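Long-range contacts in japanin (Rhipicephalus appendiculatus, PDB 4BOE), which binds cholesterol in a lipocalin pocket and, as a secreted tick salivary protein, modulates host immunity, among other effects blocking dendritic cell differentiation from monocytes: residues A[2-6]-A[97-102]; A[111-116]-A[134-140]. One frame throughout, in Å; residues are numbered along the deposited sequence.

Contact 1. Residues A[2-6]-A[97-102]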
loop_
_atom_site.group_PDB
_atom_site.type_symbol
_atom_site.label_atom_id
_atom_site.label_comp_id
_atom_site.label_asym_id
_atom_site.label_seq_id
_atom_site.Cartn_x
_atom_site.Cartn_y
_atom_site.Cartn_z
ATOM N N PRO A 2 -4.219 4.984 18.360
ATOM C CA PRO A 2 -3.957 3.885 17.420
ATOM C C PRO A 2 -2.518 3.782 16.980
ATOM O O PRO A 2 -1.778 4.775 16.970
ATOM C CB PRO A 2 -4.880 4.197 16.236
ATOM C CG PRO A 2 -6.002 4.899 16.839
ATOM C CD PRO A 2 -5.386 5.766 17.914
ATOM N N SER A 3 -2.117 2.563 16.624
ATOM C CA SER A 3 -0.744 2.288 16.187
ATOM C C SER A 3 -0.633 2.550 14.648
ATOM O O SER A 3 -1.535 2.150 13.924
ATOM C CB SER A 3 -0.363 0.859 16.570
ATOM O OG SER A 3 -0.230 0.778 17.987
ATOM N N MET A 4 0.438 3.266 14.179
ATOM C CA MET A 4 0.627 3.601 12.754
ATOM C C MET A 4 0.960 2.313 11.950
ATOM O O MET A 4 2.004 1.709 12.186
ATOM C CB MET A 4 1.652 4.750 12.566
ATOM C CG MET A 4 2.547 4.669 11.273
ATOM S SD MET A 4 1.688 5.015 9.779
ATOM C CE MET A 4 2.649 6.175 9.074
ATOM N N PRO A 5 0.076 1.878 11.021
ATOM C CA PRO A 5 0.271 0.599 10.320
ATOM C C PRO A 5 1.559 0.395 9.472
ATOM O O PRO A 5 2.030 -0.757 9.371
ATOM C CB PRO A 5 -0.966 0.482 9.443
ATOM C CG PRO A 5 -1.895 1.436 9.930
ATOM C CD PRO A 5 -1.144 2.545 10.536
ATOM N N ALA A 6 2.070 1.467 8.836
ATOM C CA ALA A 6 3.270 1.422 7.993
ATOM C C ALA A 6 4.515 0.880 8.702
ATOM O O ALA A 6 5.289 0.136 8.101
ATOM C CB ALA A 6 3.561 2.788 7.445
ATOM N N TYR A 97 -5.118 7.531 9.261
ATOM C CA TYR A 97 -4.825 6.144 9.586
ATOM C C TYR A 97 -5.531 5.754 10.860
ATOM O O TYR A 97 -5.992 6.595 11.606
ATOM C CB TYR A 97 -3.289 5.899 9.689
ATOM C CG TYR A 97 -2.607 6.448 10.933
ATOM C CD1 TYR A 97 -2.561 5.712 12.104
ATOM C CD2 TYR A 97 -2.036 7.718 10.942
ATOM C CE1 TYR A 97 -1.961 6.215 13.248
ATOM C CE2 TYR A 97 -1.405 8.214 12.074
ATOM C CZ TYR A 97 -1.403 7.472 13.237
ATOM O OH TYR A 97 -0.790 7.907 14.392
ATOM N N ASP A 98 -5.576 4.475 11.103
ATOM C CA ASP A 98 -6.063 3.837 12.317
ATOM C C ASP A 98 -5.220 2.540 12.465
ATOM O O ASP A 98 -4.260 2.349 11.715
ATOM C CB ASP A 98 -7.565 3.549 12.202
ATOM C CG ASP A 98 -8.320 3.417 13.522
ATOM O OD1 ASP A 98 -7.693 3.029 14.537
ATOM O OD2 ASP A 98 -9.537 3.664 13.534
ATOM N N ASN A 99 -5.578 1.659 13.395
ATOM C CA ASN A 99 -4.858 0.406 13.615
ATOM C C ASN A 99 -4.838 -0.486 12.385
ATOM O O ASN A 99 -3.866 -1.200 12.187
ATOM C CB ASN A 99 -5.508 -0.384 14.775
ATOM C CG ASN A 99 -5.378 0.320 16.096
ATOM O OD1 ASN A 99 -4.281 0.739 16.476
ATOM N ND2 ASN A 99 -6.484 0.462 16.821
ATOM N N ASP A 100 -5.912 -0.449 11.560
ATOM C CA ASP A 100 -6.029 -1.366 10.464
ATOM C C ASP A 100 -6.199 -0.720 9.097
ATOM O O ASP A 100 -6.481 -1.436 8.143
ATOM C CB ASP A 100 -7.159 -2.359 10.801
ATOM C CG ASP A 100 -6.790 -3.255 12.002
ATOM O OD1 ASP A 100 -6.053 -4.252 11.808
ATOM O OD2 ASP A 100 -7.141 -2.904 13.130
ATOM N N PHE A 101 -5.916 0.572 8.950
ATOM C CA PHE A 101 -5.930 1.189 7.622
ATOM C C PHE A 101 -4.996 2.390 7.540
ATOM O O PHE A 101 -4.651 2.999 8.541
ATOM C CB PHE A 101 -7.345 1.522 7.109
ATOM C CG PHE A 101 -7.846 2.875 7.532
ATOM C CD1 PHE A 101 -7.541 4.004 6.793
ATOM C CD2 PHE A 101 -8.555 3.034 8.717
ATOM C CE1 PHE A 101 -7.893 5.264 7.246
ATOM C CE2 PHE A 101 -8.929 4.301 9.154
ATOM C CZ PHE A 101 -8.587 5.406 8.421
ATOM N N LEU A 102 -4.548 2.667 6.319
ATOM C CA LEU A 102 -3.683 3.775 6.019
ATOM C C LEU A 102 -4.070 4.371 4.669
ATOM O O LEU A 102 -4.248 3.635 3.692
ATOM C CB LEU A 102 -2.236 3.248 6.009
ATOM C CG LEU A 102 -1.156 4.231 5.652
ATOM C CD1 LEU A 102 -1.084 5.389 6.686
ATOM C CD2 LEU A 102 0.167 3.523 5.513
HETATM O O HOH W 1 -1.322 -0.626 13.162
#
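This is a packing contact between the N-terminal tail and a tight β-hairpin of the lipocalin barrel: residues 2-6, which run ahead of strand 12-18, lie against the turn joining strand 91-98 to strand 101-106. The hairpin closes through Asp98 N, which donates to Phe101 O at 3.1 Å, and within the turn Asn99 N donates to Asp98 OD1 at 2.8 Å. Against this turn the tail makes one direct hydrogen bond, Ser3 N to Asn99 OD1 at 2.8 Å and nearly straight at 164°. Asn99 thus reaches across with its side chain; no backbone-to-backbone hydrogen bond joins the two segments. Deeper in, the contact becomes apolar. Met4 CB lies over one face of the Tyr97 ring, 4.3 Å from its centroid in a CH-pi contact; Met4 SD, 4.8 Å from the same centroid, adds an oblique Met-aromatic contact. Pro5 points into the hairpin: its CG sits 3.1 Å from Asp98 O and 3.5 Å from Phe101 O, and its CD touches Tyr97 CD1 at 3.8 Å. Leu102 continues the apolar surface inward, with CD2 4.0 Å from Ala6 CB and CD1 4.2 Å from Met4 SD. Ala6 also touches the bound cholesterol, so the tail passes from the exposed Pro2 and Ser3 to the wall of the ligand pocket within a few residues. Met4 packs further on Ile94, Leu74 and Trp67. One water bridges the two backbones, donating to Ser3 O at 2.9 Å and to Asn99 O at 2.8 Å.

Contact 2. Residues A[111-116]-A[134-140]. With NAG (2-acetamido-2-deoxy-beta-D-glucopyranose), chain B.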
loop_
_atom_site.group_PDB
_atom_site.type_symbol
_atom_site.label_atom_id
_atom_site.label_comp_id
_atom_site.label_asym_id
_atom_site.label_seq_id
_atom_site.Cartn_x
_atom_site.Cartn_y
_atom_site.Cartn_z
ATOM N N ARG A 111 -3.142 17.433 -8.429
ATOM C CA ARG A 111 -4.267 16.497 -8.365
ATOM C C ARG A 111 -3.640 15.223 -7.777
ATOM O O ARG A 111 -3.272 14.285 -8.468
ATOM C CB ARG A 111 -4.872 16.309 -9.761
ATOM C CG ARG A 111 -6.271 15.766 -9.768
ATOM C CD ARG A 111 -6.991 16.155 -11.043
ATOM N NE ARG A 111 -8.315 15.544 -11.092
ATOM C CZ ARG A 111 -8.556 14.278 -11.412
ATOM N NH1 ARG A 111 -7.557 13.463 -11.743
ATOM N NH2 ARG A 111 -9.797 13.813 -11.403
ATOM N N SER A 112 -3.416 15.264 -6.481
ATOM C CA SER A 112 -2.679 14.239 -5.769
ATOM C C SER A 112 -3.265 12.800 -5.831
ATOM O O SER A 112 -4.385 12.590 -5.366
ATOM C CB SER A 112 -2.524 14.665 -4.326
ATOM O OG SER A 112 -1.683 13.757 -3.655
ATOM N N THR A 113 -2.474 11.823 -6.349
ATOM C CA THR A 113 -2.904 10.434 -6.419
ATOM C C THR A 113 -2.857 9.831 -5.020
ATOM O O THR A 113 -2.020 10.203 -4.202
ATOM C CB THR A 113 -2.104 9.604 -7.417
ATOM O OG1 THR A 113 -0.754 9.538 -7.009
ATOM C CG2 THR A 113 -2.249 10.106 -8.850
ATOM N N CYS A 114 -3.695 8.839 -4.825
ATOM C CA CYS A 114 -3.847 8.190 -3.524
ATOM C C CYS A 114 -3.796 6.677 -3.591
ATOM O O CYS A 114 -4.033 6.079 -4.616
ATOM C CB CYS A 114 -5.140 8.654 -2.847
ATOM S SG CYS A 114 -6.520 7.483 -3.012
ATOM N N SER A 115 -3.548 6.073 -2.421
ATOM C CA SER A 115 -3.528 4.625 -2.201
ATOM C C SER A 115 -4.093 4.351 -0.794
ATOM O O SER A 115 -3.754 5.054 0.170
ATOM C CB SER A 115 -2.164 3.979 -2.425
ATOM O OG SER A 115 -1.149 4.411 -1.550
ATOM N N LEU A 116 -5.012 3.381 -0.718
ATOM C CA LEU A 116 -5.660 2.953 0.502
ATOM C C LEU A 116 -5.163 1.554 0.805
ATOM O O LEU A 116 -5.192 0.702 -0.067
ATOM C CB LEU A 116 -7.189 2.962 0.327
ATOM C CG LEU A 116 -8.003 2.372 1.485
ATOM C CD1 LEU A 116 -7.877 3.199 2.714
ATOM C CD2 LEU A 116 -9.435 2.184 1.077
ATOM N N PHE A 134 -12.030 7.636 1.452
ATOM C CA PHE A 134 -11.288 7.317 0.231
ATOM C C PHE A 134 -11.949 7.959 -1.004
ATOM O O PHE A 134 -11.266 8.622 -1.786
ATOM C CB PHE A 134 -11.137 5.783 0.094
ATOM C CG PHE A 134 -10.688 5.306 -1.253
ATOM C CD1 PHE A 134 -9.396 5.549 -1.698
ATOM C CD2 PHE A 134 -11.532 4.557 -2.057
ATOM C CE1 PHE A 134 -8.979 5.084 -2.933
ATOM C CE2 PHE A 134 -11.115 4.119 -3.310
ATOM C CZ PHE A 134 -9.860 4.425 -3.754
ATOM N N TYR A 135 -13.264 7.797 -1.152
ATOM C CA TYR A 135 -13.986 8.380 -2.289
ATOM C C TYR A 135 -14.065 9.919 -2.244
ATOM O O TYR A 135 -14.153 10.553 -3.282
ATOM C CB TYR A 135 -15.378 7.757 -2.458
ATOM C CG TYR A 135 -15.343 6.498 -3.278
ATOM C CD1 TYR A 135 -15.088 5.272 -2.691
ATOM C CD2 TYR A 135 -15.473 6.542 -4.660
ATOM C CE1 TYR A 135 -14.995 4.113 -3.445
ATOM C CE2 TYR A 135 -15.428 5.381 -5.428
ATOM C CZ TYR A 135 -15.164 4.167 -4.816
ATOM O OH TYR A 135 -15.088 3.014 -5.553
ATOM N N THR A 136 -13.966 10.510 -1.076
ATOM C CA THR A 136 -13.935 11.960 -0.944
ATOM C C THR A 136 -12.598 12.571 -1.403
ATOM O O THR A 136 -12.563 13.497 -2.195
ATOM C CB THR A 136 -14.226 12.326 0.519
ATOM O OG1 THR A 136 -15.530 11.859 0.815
ATOM C CG2 THR A 136 -14.132 13.822 0.794
ATOM N N ILE A 137 -11.519 12.062 -0.869
ATOM C CA ILE A 137 -10.174 12.616 -1.017
ATOM C C ILE A 137 -9.399 12.256 -2.256
ATOM O O ILE A 137 -8.506 13.008 -2.656
ATOM C CB ILE A 137 -9.355 12.112 0.255
ATOM C CG1 ILE A 137 -9.895 12.695 1.559
ATOM C CG2 ILE A 137 -7.854 12.323 0.154
ATOM C CD1 ILE A 137 -10.024 14.211 1.621
ATOM N N CYS A 138 -9.659 11.100 -2.798
ATOM C CA CYS A 138 -8.904 10.480 -3.901
ATOM C C CYS A 138 -9.414 10.865 -5.272
ATOM O O CYS A 138 -10.575 10.617 -5.536
ATOM C CB CYS A 138 -8.949 8.961 -3.731
ATOM S SG CYS A 138 -7.665 8.044 -4.626
ATOM N N PRO A 139 -8.557 11.392 -6.184
ATOM C CA PRO A 139 -9.062 11.646 -7.543
ATOM C C PRO A 139 -9.168 10.307 -8.278
ATOM O O PRO A 139 -8.308 9.440 -8.085
ATOM C CB PRO A 139 -7.986 12.537 -8.182
ATOM C CG PRO A 139 -6.773 12.288 -7.391
ATOM C CD PRO A 139 -7.151 11.838 -6.034
ATOM N N ASP A 140 -10.231 10.121 -9.073
ATOM C CA ASP A 140 -10.436 8.906 -9.887
ATOM C C ASP A 140 -10.240 7.613 -9.090
ATOM O O ASP A 140 -9.444 6.762 -9.485
ATOM C CB ASP A 140 -9.471 8.915 -11.081
ATOM C CG ASP A 140 -9.401 10.215 -11.865
ATOM O OD1 ASP A 140 -10.478 10.757 -12.228
ATOM O OD2 ASP A 140 -8.272 10.699 -12.109
HETATM C C1 NAG B . -17.884 2.958 -1.322
HETATM C C2 NAG B . -19.045 1.974 -1.462
HETATM C C3 NAG B . -19.455 1.941 -2.934
HETATM C C4 NAG B . -19.803 3.347 -3.411
HETATM C C5 NAG B . -18.611 4.270 -3.176
HETATM C C6 NAG B . -18.867 5.708 -3.549
HETATM C C7 NAG B . -18.838 0.204 0.261
HETATM C C8 NAG B . -18.119 -1.063 0.616
HETATM N N2 NAG B . -18.658 0.647 -1.005
HETATM O O3 NAG B . -20.568 1.067 -3.071
HETATM O O4 NAG B . -20.132 3.343 -4.799
HETATM O O5 NAG B . -18.250 4.253 -1.785
HETATM O O6 NAG B . -20.144 6.150 -3.099
HETATM O O7 NAG B . -19.506 0.824 1.089
#
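Arg111 lays one face of its guanidinium over CB of Pro139, with NH1 3.7 Å from it, and in the same pose meets Asp140 edge-on. The carboxylate answers with both oxygens: Arg111 NH1 donates to Asp140 OD2 at 2.9 Å and NH2 to Asp140 OD1 at 3.2 Å, a two-pronged salt bridge with both bonds almost linear. Pro139 is wedged beneath, its CD only 2.9 Å from Ser112 O. Just before Pro139 in the chain, Cys138 forms the covalent link, its SG 2.1 Å from Cys114 SG with a chi3 of -97°; both cysteines were modelled in two conformers, of which one is given. In lipocalin terms, the disulfide staples a barrel strand, 114-118, to the end of the helix packed outside the barrel, 128-137: Cys138 is the first residue to leave helical geometry, though its N still bonds back to Phe134 O at 3.1 Å. Phe134, a turn earlier, faces the strand. Cys114 SG approaches the edge of its ring, 3.4 Å from Phe134 CE1, as a sulfur-aromatic contact, and Leu116 CB comes within 4.0 Å of Phe134 CD1. Cys114 and Leu116 point toward the helix, whereas Ser115 between them points away and touches the cholesterol inside the barrel. Tyr135, out of reach of 111-116, presents a ring face to C6 of the NAG, near the glycosylated Asn131, and its CD1 is 3.4 Å from NAG O5. Ser18 of strand 12-18 joins the two segments, its OG hydrogen-bonded to Cys114 N and to Pro139 O.

In the fold
From the N terminus, the chain enters contact 1 at once, then winds through strands 12-18 to 91-98 before residues 97-102 return to the tail, closing a loop of 90 residues. Contact 2 opens only afterwards, so the two follow in series, neither nested nor crossed; only 17 residues separate its two segments, and they include the start of helix 128-137. Contact 1 holds the tail to the barrel, and contact 2 holds the late helix to it. Their centres are 18 Å apart, yet they meet through neighbouring strands 101-106 and 114-118, where Leu116 CD1 packs 3.8 Å from Leu102 O and 4.2 Å from Phe101 CD1.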